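Local coordinates for protein 4-hydroxy-3-methylbut-2-enyl diphosphate reductase (Aquifex aeolicus, PDB 3DNF) that catalyses the last step of the non-mevalonate isoprenoid pathway, reducing HMBPP to isopentenyl and dimethylallyl diphosphate with an iron-sulfur cluster, at residues B[2-7]-B[255-261]; B[113-119]-B[158-164]; B[144-150]-B[171-175]. One frame throughout, in Å; residues are numbered along the deposited sequence.

Contact 1: B[2-7]-B[255-261]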
loop_
_atom_site.group_PDB
_atom_site.type_symbol
_atom_site.label_atom_id
_atom_site.label_comp_id
_atom_site.label_asym_id
_atom_site.label_seq_id
_atom_site.Cartn_x
_atom_site.Cartn_y
_atom_site.Cartn_z
ATOM N N VAL B 2 -42.905 -9.606 -22.529
ATOM C CA VAL B 2 -42.527 -9.849 -21.129
ATOM C C VAL B 2 -41.848 -8.622 -20.496
ATOM O O VAL B 2 -41.884 -7.520 -21.061
ATOM C CB VAL B 2 -41.634 -11.127 -20.983
ATOM C CG1 VAL B 2 -42.391 -12.373 -21.459
ATOM C CG2 VAL B 2 -40.302 -10.975 -21.729
ATOM N N ASP B 3 -41.238 -8.815 -19.326
ATOM C CA ASP B 3 -40.554 -7.735 -18.625
ATOM C C ASP B 3 -39.054 -7.715 -18.944
ATOM O O ASP B 3 -38.327 -8.667 -18.636
ATOM C CB ASP B 3 -40.772 -7.867 -17.119
ATOM C CG ASP B 3 -40.959 -6.523 -16.437
ATOM O OD1 ASP B 3 -40.371 -5.517 -16.902
ATOM O OD2 ASP B 3 -41.702 -6.475 -15.432
ATOM N N ILE B 4 -38.597 -6.626 -19.560
ATOM C CA ILE B 4 -37.178 -6.469 -19.905
ATOM C C ILE B 4 -36.549 -5.422 -19.006
ATOM O O ILE B 4 -37.016 -4.288 -18.958
ATOM C CB ILE B 4 -36.971 -6.006 -21.373
ATOM C CG1 ILE B 4 -38.095 -6.504 -22.294
ATOM C CG2 ILE B 4 -35.580 -6.407 -21.874
ATOM C CD1 ILE B 4 -39.336 -5.602 -22.308
ATOM N N ILE B 5 -35.493 -5.793 -18.296
ATOM C CA ILE B 5 -34.784 -4.818 -17.481
ATOM C C ILE B 5 -33.340 -4.650 -17.947
ATOM O O ILE B 5 -32.551 -5.596 -17.959
ATOM C CB ILE B 5 -34.886 -5.114 -15.958
ATOM C CG1 ILE B 5 -34.125 -4.058 -15.146
ATOM C CG2 ILE B 5 -34.412 -6.529 -15.646
ATOM C CD1 ILE B 5 -34.571 -3.913 -13.704
ATOM N N ILE B 6 -33.022 -3.430 -18.357
ATOM C CA ILE B 6 -31.649 -3.069 -18.697
ATOM C C ILE B 6 -30.934 -2.734 -17.394
ATOM O O ILE B 6 -31.372 -1.855 -16.648
ATOM C CB ILE B 6 -31.586 -1.891 -19.707
ATOM C CG1 ILE B 6 -32.285 -2.283 -21.012
ATOM C CG2 ILE B 6 -30.127 -1.479 -19.978
ATOM C CD1 ILE B 6 -32.604 -1.123 -21.921
ATOM N N ALA B 7 -29.859 -3.467 -17.117
ATOM C CA ALA B 7 -29.071 -3.282 -15.900
ATOM C C ALA B 7 -28.528 -1.860 -15.808
ATOM O O ALA B 7 -28.137 -1.258 -16.815
ATOM C CB ALA B 7 -27.923 -4.294 -15.844
ATOM N N VAL B 255 -40.330 -17.368 -20.575
ATOM C CA VAL B 255 -39.593 -16.413 -19.740
ATOM C C VAL B 255 -40.534 -15.325 -19.206
ATOM O O VAL B 255 -41.494 -14.943 -19.881
ATOM C CB VAL B 255 -38.418 -15.777 -20.533
ATOM C CG1 VAL B 255 -37.689 -14.727 -19.708
ATOM C CG2 VAL B 255 -37.441 -16.850 -20.988
ATOM N N LYS B 256 -40.260 -14.839 -17.996
ATOM C CA LYS B 256 -41.024 -13.741 -17.410
ATOM C C LYS B 256 -40.181 -12.470 -17.326
ATOM O O LYS B 256 -40.614 -11.404 -17.767
ATOM C CB LYS B 256 -41.543 -14.114 -16.024
ATOM C CG LYS B 256 -42.617 -13.175 -15.493
ATOM C CD LYS B 256 -42.876 -13.401 -14.008
ATOM C CE LYS B 256 -41.855 -12.644 -13.161
ATOM N NZ LYS B 256 -42.067 -12.904 -11.714
ATOM N N ARG B 257 -38.987 -12.588 -16.751
ATOM C CA ARG B 257 -38.052 -11.461 -16.681
ATOM C C ARG B 257 -36.786 -11.711 -17.505
ATOM O O ARG B 257 -36.149 -12.763 -17.377
ATOM C CB ARG B 257 -37.651 -11.159 -15.237
ATOM C CG ARG B 257 -38.763 -10.701 -14.317
ATOM C CD ARG B 257 -38.308 -10.841 -12.872
ATOM N NE ARG B 257 -37.537 -12.073 -12.682
ATOM C CZ ARG B 257 -37.935 -13.131 -11.978
ATOM N NH1 ARG B 257 -39.105 -13.131 -11.351
ATOM N NH2 ARG B 257 -37.144 -14.195 -11.886
ATOM N N VAL B 258 -36.439 -10.736 -18.348
ATOM C CA VAL B 258 -35.172 -10.737 -19.094
ATOM C C VAL B 258 -34.262 -9.615 -18.600
ATOM O O VAL B 258 -34.692 -8.465 -18.482
ATOM C CB VAL B 258 -35.382 -10.541 -20.619
ATOM C CG1 VAL B 258 -34.040 -10.644 -21.375
ATOM C CG2 VAL B 258 -36.402 -11.540 -21.162
ATOM N N GLY B 259 -33.008 -9.959 -18.315
ATOM C CA GLY B 259 -31.988 -8.964 -17.997
ATOM C C GLY B 259 -31.037 -8.681 -19.153
ATOM O O GLY B 259 -30.617 -9.597 -19.869
ATOM N N ILE B 260 -30.711 -7.404 -19.346
ATOM C CA ILE B 260 -29.744 -6.992 -20.366
ATOM C C ILE B 260 -28.663 -6.115 -19.757
ATOM O O ILE B 260 -28.947 -5.131 -19.048
ATOM C CB ILE B 260 -30.389 -6.192 -21.534
ATOM C CG1 ILE B 260 -31.492 -6.998 -22.227
ATOM C CG2 ILE B 260 -29.327 -5.758 -22.548
ATOM C CD1 ILE B 260 -32.264 -6.194 -23.275
ATOM N N SER B 261 -27.415 -6.466 -20.038
ATOM C CA SER B 261 -26.338 -5.514 -19.835
ATOM C C SER B 261 -25.417 -5.483 -21.030
ATOM O O SER B 261 -25.613 -6.214 -22.003
ATOM C CB SER B 261 -25.564 -5.797 -18.559
ATOM O OG SER B 261 -24.823 -4.643 -18.202
#
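Strand 3-6 forms the outer edge of a four-stranded parallel sheet, where Asp3 to Ile6 pair in register with Arg257 to Ile260. The strands run the same way with a 22° twist. Val258 and Ile260 turn both their N-H and C=O groups to this neighbour: Val258 N gives to Asp3 O (2.8 Å) and Val258 O takes from Ile5 N (2.8 Å), both bonds nearly straight. Ile260, two residues on, repeats the pattern, its N giving to Ile5 O and its O closing the run with a short bond to Ala7 N (2.7 Å). Arg257, Gly259 and Ser261 bond the opposite way, to the backbone of strand 212-216 and its approach, so strand 257-262 is held along both sides.

Ile4, Val258, Ile6 and Ile260 share one face, where all but Val258 touch helix 268-281. Ile4 and Ile260 lie side by side and point the same way, Ile4 CG2 resting 3.6 Å from Ile260 CD1. With chi1 of Ile4 at -30°, well off a staggered value, that methyl stays roughly opposite the backbone N, on the flank facing Ile260. On the other face Ile5 CG2 sits over Val258 O (3.4 Å), and Ile5 and Ala7 touch helix 195-206.

Just ahead of the strand, Val2 crosses Val258 at about a right angle, their CG2 methyls 4.0 Å apart, while its CB leans on Lys256 O (3.4 Å). With an alanine here both methyls go, and the CG2 flank of Val258 would probably face a gap at the sheet's end. One face aliphatic, the other more polar with Asp3 and Arg257, the join is carried by backbone hydrogen bonds rather than salt bridges and ties the chain's N-terminus to its C-terminal part.

Contact 2: B[113-119]-B[158-164]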
loop_
_atom_site.group_PDB
_atom_site.type_symbol
_atom_site.label_atom_id
_atom_site.label_comp_id
_atom_site.label_asym_id
_atom_site.label_seq_id
_atom_site.Cartn_x
_atom_site.Cartn_y
_atom_site.Cartn_z
ATOM N N GLY B 113 6.810 17.188 -3.641
ATOM C CA GLY B 113 8.185 16.690 -3.538
ATOM C C GLY B 113 8.265 15.171 -3.688
ATOM O O GLY B 113 9.269 14.561 -3.303
ATOM N N TYR B 114 7.225 14.544 -4.229
ATOM C CA TYR B 114 7.269 13.077 -4.415
ATOM C C TYR B 114 7.829 12.628 -5.762
ATOM O O TYR B 114 7.665 13.329 -6.772
ATOM C CB TYR B 114 5.863 12.437 -4.307
ATOM C CG TYR B 114 5.273 12.517 -2.930
ATOM C CD1 TYR B 114 5.566 11.556 -1.979
ATOM C CD2 TYR B 114 4.460 13.614 -2.549
ATOM C CE1 TYR B 114 5.041 11.646 -0.691
ATOM C CE2 TYR B 114 3.929 13.708 -1.278
ATOM C CZ TYR B 114 4.227 12.717 -0.344
ATOM O OH TYR B 114 3.722 12.808 0.915
ATOM N N PHE B 115 8.480 11.459 -5.767
ATOM C CA PHE B 115 8.794 10.734 -7.009
ATOM C C PHE B 115 7.512 9.948 -7.361
ATOM O O PHE B 115 6.983 9.271 -6.517
ATOM C CB PHE B 115 9.927 9.746 -6.747
ATOM C CG PHE B 115 10.292 8.902 -7.938
ATOM C CD1 PHE B 115 11.196 9.375 -8.889
ATOM C CD2 PHE B 115 9.737 7.626 -8.106
ATOM C CE1 PHE B 115 11.550 8.583 -10.003
ATOM C CE2 PHE B 115 10.083 6.823 -9.219
ATOM C CZ PHE B 115 11.004 7.296 -10.154
ATOM N N VAL B 116 7.031 10.070 -8.585
ATOM C CA VAL B 116 5.685 9.544 -8.910
ATOM C C VAL B 116 5.774 8.130 -9.512
ATOM O O VAL B 116 6.500 7.866 -10.468
ATOM C CB VAL B 116 4.921 10.517 -9.838
ATOM C CG1 VAL B 116 3.583 9.909 -10.332
ATOM C CG2 VAL B 116 4.622 11.812 -9.065
ATOM N N VAL B 117 4.928 7.245 -8.988
ATOM C CA VAL B 117 4.663 5.978 -9.612
ATOM C C VAL B 117 3.239 5.949 -10.190
ATOM O O VAL B 117 2.281 6.234 -9.490
ATOM C CB VAL B 117 4.851 4.870 -8.576
ATOM C CG1 VAL B 117 4.173 3.574 -9.036
ATOM C CG2 VAL B 117 6.355 4.650 -8.273
ATOM N N LEU B 118 3.146 5.724 -11.487
ATOM C CA LEU B 118 1.845 5.591 -12.167
ATOM C C LEU B 118 1.637 4.101 -12.389
ATOM O O LEU B 118 2.344 3.507 -13.188
ATOM C CB LEU B 118 1.872 6.351 -13.501
ATOM C CG LEU B 118 0.705 6.255 -14.483
ATOM C CD1 LEU B 118 -0.584 6.628 -13.772
ATOM C CD2 LEU B 118 1.006 7.203 -15.680
ATOM N N VAL B 119 0.649 3.506 -11.700
ATOM C CA VAL B 119 0.352 2.085 -11.887
ATOM C C VAL B 119 -0.580 1.930 -13.105
ATOM O O VAL B 119 -1.705 2.445 -13.139
ATOM C CB VAL B 119 -0.271 1.408 -10.597
ATOM C CG1 VAL B 119 -0.465 -0.102 -10.840
ATOM C CG2 VAL B 119 0.611 1.661 -9.344
ATOM N N ARG B 158 10.562 9.359 -0.702
ATOM C CA ARG B 158 9.147 9.767 -0.759
ATOM C C ARG B 158 8.562 9.462 -2.124
ATOM O O ARG B 158 8.984 10.016 -3.150
ATOM C CB ARG B 158 8.968 11.232 -0.414
ATOM C CG ARG B 158 9.686 11.610 0.915
ATOM C CD ARG B 158 9.611 13.106 1.156
ATOM N NE ARG B 158 8.266 13.544 1.519
ATOM C CZ ARG B 158 7.570 14.452 0.842
ATOM N NH1 ARG B 158 8.090 15.014 -0.231
ATOM N NH2 ARG B 158 6.369 14.819 1.256
ATOM N N VAL B 159 7.596 8.544 -2.122
ATOM C CA VAL B 159 6.995 8.075 -3.359
ATOM C C VAL B 159 5.500 8.378 -3.358
ATOM O O VAL B 159 4.811 8.082 -2.390
ATOM C CB VAL B 159 7.236 6.552 -3.650
ATOM C CG1 VAL B 159 6.459 6.098 -4.893
ATOM C CG2 VAL B 159 8.724 6.259 -3.792
ATOM N N GLY B 160 5.036 9.038 -4.428
ATOM C CA GLY B 160 3.595 9.250 -4.643
ATOM C C GLY B 160 3.041 8.313 -5.693
ATOM O O GLY B 160 3.574 8.210 -6.811
ATOM N N ILE B 161 1.881 7.700 -5.387
ATOM C CA ILE B 161 1.360 6.671 -6.232
ATOM C C ILE B 161 -0.018 7.033 -6.750
ATOM O O ILE B 161 -0.903 7.375 -5.946
ATOM C CB ILE B 161 1.339 5.292 -5.504
ATOM C CG1 ILE B 161 2.738 4.995 -4.991
ATOM C CG2 ILE B 161 0.835 4.143 -6.411
ATOM C CD1 ILE B 161 2.824 3.780 -4.079
ATOM N N VAL B 162 -0.154 6.971 -8.077
ATOM C CA VAL B 162 -1.465 7.134 -8.723
ATOM C C VAL B 162 -1.756 5.928 -9.648
ATOM O O VAL B 162 -0.901 5.038 -9.820
ATOM C CB VAL B 162 -1.581 8.469 -9.499
ATOM C CG1 VAL B 162 -1.452 9.629 -8.516
ATOM C CG2 VAL B 162 -0.584 8.532 -10.628
ATOM N N ALA B 163 -2.971 5.880 -10.207
ATOM C CA ALA B 163 -3.377 4.750 -11.046
ATOM C C ALA B 163 -3.934 5.223 -12.376
ATOM O O ALA B 163 -4.579 6.280 -12.483
ATOM C CB ALA B 163 -4.433 3.888 -10.346
ATOM N N GLN B 164 -3.639 4.448 -13.404
ATOM C CA GLN B 164 -4.401 4.539 -14.636
ATOM C C GLN B 164 -5.871 4.285 -14.241
ATOM O O GLN B 164 -6.156 3.459 -13.373
ATOM C CB GLN B 164 -3.893 3.486 -15.605
ATOM C CG GLN B 164 -4.526 3.548 -17.003
ATOM C CD GLN B 164 -4.146 2.353 -17.853
ATOM O OE1 GLN B 164 -3.338 1.522 -17.439
ATOM N NE2 GLN B 164 -4.721 2.254 -19.054
HETATM O O HOH W 1 11.010 15.295 -1.431
#
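Arg158 lays its guanidinium over one face of the Tyr114 ring, a cation-pi contact with Arg158 CZ 4.2 Å from the ring centroid and 20° off the normal. The two planes are 31° from parallel, and the guanidinium is displaced toward the hydroxyl end, where Arg158 NH2 comes to 3.4 Å from Tyr114 CZ. A bend at chi3 (72°) brings the arginine head back over the ring. Glu185 fixes it there through a salt bridge to NH2, and NH1 bonds to Glu112 O. A water donates to Gly113 O (2.7 Å) and accepts from Arg158 NH1 (3.2 Å), tying the arginine to the Schellman turn that ends helix 97-111.

Gly160 lets Tyr114 lie so close: Tyr114 CB is 3.5 Å from Gly160 N, and a CB on the glycine would probably press on that same carbon. Beyond it the strands bond without a break from Phe115 to Gln164. Val117 CG2 meets Val159 CG1 at 3.7 Å, and Val119 CG2 meets Ile161 CG2 at 3.8 Å, each pair slanting across its neighbour on the face that helix 169-182 partly covers. On the face of Val116 and Val162 lies helix 97-111.

The last bond, Gln164 N to Val119 O (2.8 Å), brings Gln164 beside His124 and Glu126, predicted to bind substrate and to donate the proton; its OE1 is held by Glu121 N. Two central parallel strands whose C-terminal ends lead toward the predicted active-site residues are typical of an open alpha/beta lobe.

Contact 3: B[144-150]-B[171-175]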
loop_
_atom_site.group_PDB
_atom_site.type_symbol
_atom_site.label_atom_id
_atom_site.label_comp_id
_atom_site.label_asym_id
_atom_site.label_seq_id
_atom_site.Cartn_x
_atom_site.Cartn_y
_atom_site.Cartn_z
ATOM N N VAL B 144 4.519 1.662 -13.470
ATOM C CA VAL B 144 4.664 0.335 -12.922
ATOM C C VAL B 144 3.577 -0.549 -13.527
ATOM O O VAL B 144 2.391 -0.396 -13.217
ATOM C CB VAL B 144 4.609 0.384 -11.347
ATOM C CG1 VAL B 144 4.419 -1.067 -10.770
ATOM C CG2 VAL B 144 5.927 0.964 -10.799
ATOM N N GLU B 145 3.997 -1.488 -14.385
ATOM C CA GLU B 145 3.045 -2.363 -15.059
ATOM C C GLU B 145 3.095 -3.759 -14.464
ATOM O O GLU B 145 2.084 -4.476 -14.432
ATOM C CB GLU B 145 3.289 -2.393 -16.573
ATOM C CG GLU B 145 2.236 -3.221 -17.283
ATOM C CD GLU B 145 2.265 -3.090 -18.784
ATOM O OE1 GLU B 145 2.915 -2.153 -19.317
ATOM O OE2 GLU B 145 1.586 -3.928 -19.426
ATOM N N THR B 146 4.274 -4.130 -13.996
ATOM C CA THR B 146 4.445 -5.364 -13.249
ATOM C C THR B 146 5.286 -5.068 -12.012
ATOM O O THR B 146 5.929 -4.025 -11.924
ATOM C CB THR B 146 5.094 -6.501 -14.094
ATOM O OG1 THR B 146 6.471 -6.192 -14.342
ATOM C CG2 THR B 146 4.361 -6.683 -15.398
ATOM N N LEU B 147 5.306 -5.993 -11.059
ATOM C CA LEU B 147 5.932 -5.721 -9.781
ATOM C C LEU B 147 7.439 -5.441 -9.918
ATOM O O LEU B 147 7.996 -4.667 -9.144
ATOM C CB LEU B 147 5.622 -6.838 -8.782
ATOM C CG LEU B 147 5.541 -6.530 -7.283
ATOM C CD1 LEU B 147 4.686 -5.310 -6.927
ATOM C CD2 LEU B 147 5.012 -7.773 -6.573
ATOM N N GLU B 148 8.067 -6.014 -10.944
ATOM C CA GLU B 148 9.499 -5.811 -11.194
ATOM C C GLU B 148 9.825 -4.358 -11.555
ATOM O O GLU B 148 10.970 -3.918 -11.371
ATOM C CB GLU B 148 10.012 -6.757 -12.289
ATOM C CG GLU B 148 10.630 -8.039 -11.756
ATOM C CD GLU B 148 11.849 -8.486 -12.572
ATOM O OE1 GLU B 148 11.809 -8.392 -13.824
ATOM O OE2 GLU B 148 12.848 -8.944 -11.960
ATOM N N ASP B 149 8.814 -3.616 -12.019
ATOM C CA ASP B 149 8.969 -2.190 -12.360
ATOM C C ASP B 149 9.238 -1.264 -11.157
ATOM O O ASP B 149 9.713 -0.147 -11.337
ATOM C CB ASP B 149 7.745 -1.671 -13.114
ATOM C CG ASP B 149 7.614 -2.237 -14.523
ATOM O OD1 ASP B 149 8.633 -2.561 -15.150
ATOM O OD2 ASP B 149 6.475 -2.306 -15.041
ATOM N N ILE B 150 8.935 -1.702 -9.935
ATOM C CA ILE B 150 9.038 -0.801 -8.778
ATOM C C ILE B 150 10.465 -0.447 -8.312
ATOM O O ILE B 150 10.653 0.519 -7.570
ATOM C CB ILE B 150 8.196 -1.276 -7.568
ATOM C CG1 ILE B 150 8.804 -2.529 -6.937
ATOM C CG2 ILE B 150 6.767 -1.510 -7.982
ATOM C CD1 ILE B 150 8.146 -2.880 -5.603
ATOM N N PHE B 171 -3.830 -5.486 -8.392
ATOM C CA PHE B 171 -2.424 -5.095 -8.589
ATOM C C PHE B 171 -2.059 -3.768 -7.937
ATOM O O PHE B 171 -0.984 -3.612 -7.359
ATOM C CB PHE B 171 -2.032 -5.146 -10.070
ATOM C CG PHE B 171 -0.575 -4.876 -10.303
ATOM C CD1 PHE B 171 0.400 -5.718 -9.774
ATOM C CD2 PHE B 171 -0.187 -3.769 -11.038
ATOM C CE1 PHE B 171 1.757 -5.456 -9.970
ATOM C CE2 PHE B 171 1.166 -3.491 -11.246
ATOM C CZ PHE B 171 2.137 -4.343 -10.722
ATOM N N PHE B 172 -2.992 -2.842 -7.976
ATOM C CA PHE B 172 -2.749 -1.542 -7.354
ATOM C C PHE B 172 -2.520 -1.722 -5.854
ATOM O O PHE B 172 -1.594 -1.168 -5.298
ATOM C CB PHE B 172 -3.952 -0.678 -7.570
ATOM C CG PHE B 172 -3.752 0.732 -7.116
ATOM C CD1 PHE B 172 -2.834 1.563 -7.785
ATOM C CD2 PHE B 172 -4.424 1.209 -5.979
ATOM C CE1 PHE B 172 -2.635 2.849 -7.370
ATOM C CE2 PHE B 172 -4.240 2.528 -5.563
ATOM C CZ PHE B 172 -3.323 3.339 -6.253
ATOM N N LYS B 173 -3.344 -2.568 -5.222
ATOM C CA LYS B 173 -3.238 -2.862 -3.783
ATOM C C LYS B 173 -1.855 -3.469 -3.436
ATOM O O LYS B 173 -1.228 -3.090 -2.440
ATOM C CB LYS B 173 -4.404 -3.754 -3.329
ATOM C CG LYS B 173 -4.239 -4.315 -1.945
ATOM C CD LYS B 173 -5.440 -5.116 -1.522
ATOM C CE LYS B 173 -5.193 -5.687 -0.149
ATOM N NZ LYS B 173 -6.326 -6.570 0.219
ATOM N N GLU B 174 -1.392 -4.387 -4.293
ATOM C CA GLU B 174 -0.095 -5.039 -4.144
ATOM C C GLU B 174 1.073 -4.063 -4.258
ATOM O O GLU B 174 2.002 -4.132 -3.428
ATOM C CB GLU B 174 0.051 -6.184 -5.175
ATOM C CG GLU B 174 1.410 -6.872 -5.198
ATOM C CD GLU B 174 1.664 -7.727 -3.977
ATOM O OE1 GLU B 174 0.699 -8.026 -3.233
ATOM O OE2 GLU B 174 2.840 -8.098 -3.736
ATOM N N VAL B 175 1.046 -3.215 -5.302
ATOM C CA VAL B 175 2.093 -2.211 -5.548
ATOM C C VAL B 175 2.183 -1.222 -4.382
ATOM O O VAL B 175 3.274 -0.904 -3.897
ATOM C CB VAL B 175 1.851 -1.392 -6.868
ATOM C CG1 VAL B 175 2.887 -0.227 -6.956
ATOM C CG2 VAL B 175 1.973 -2.289 -8.052
#
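Phe171 drives its ring into the bend of the 144-150 loop, the far end of the ring, CZ and CE2, meeting the backbone there. Val144 O and Leu147 N lie at the ring's edge, near its plane; Phe171 CZ comes to 3.5 Å from Thr146 C, and Phe171 CE2 to 3.5 Å from Glu145 O. The ring reaches this far because its CG stands opposite the backbone N (chi1 -175°), carrying it off the helix toward the loop. Val175, one turn later, places CG2 over one face of the ring near the rim, and that methyl also meets Val144 CG1 tip to tip at 3.9 Å.

Leu147 crosses Glu174 at about a right angle, its CD2 3.6 Å from Glu174 OE2. That oxygen finds its charged partner outside the contact, in Lys173 of the second subunit.

Within the loop, Asp149 binds the turn at Glu145 and Thr146. Its OD2 accepts two backbone N-H groups, from Glu145 N (2.7 Å) through the anti lone pair and from Thr146 N (3.0 Å) well above the carboxylate plane, while OD1 pairs with Lys122.

No hydrogen bond joins the two segments: an aromatic and aliphatic seam seats helix 169-182 at the edge of its sheet, against Val144 and the loop that follows, in an alpha/beta lobe and here at the dimer interface.

Contacts 2 and 3 belong to one lobe, their centres 11 Å apart, whereas the centre of contact 1 lies about 43 and 40 Å from theirs, in another. The chain opens with 2-7, runs through 113-119, 144-150, 158-164 and 171-175, and returns at 255-261, so contact 1 encloses the other two, which interleave. Strand 115-119 links them directly: Leu118 O probably bonds to Val144 N (2.9 Å), and Val119 packs on Phe171. Helix 169-182 follows strand 158-163 and folds back over that sheet. Contacts 1 and 2 stand on opposite sides of the chain's centre, in keeping with a trilobal enzyme whose iron-sulfur cluster sits between its lobes.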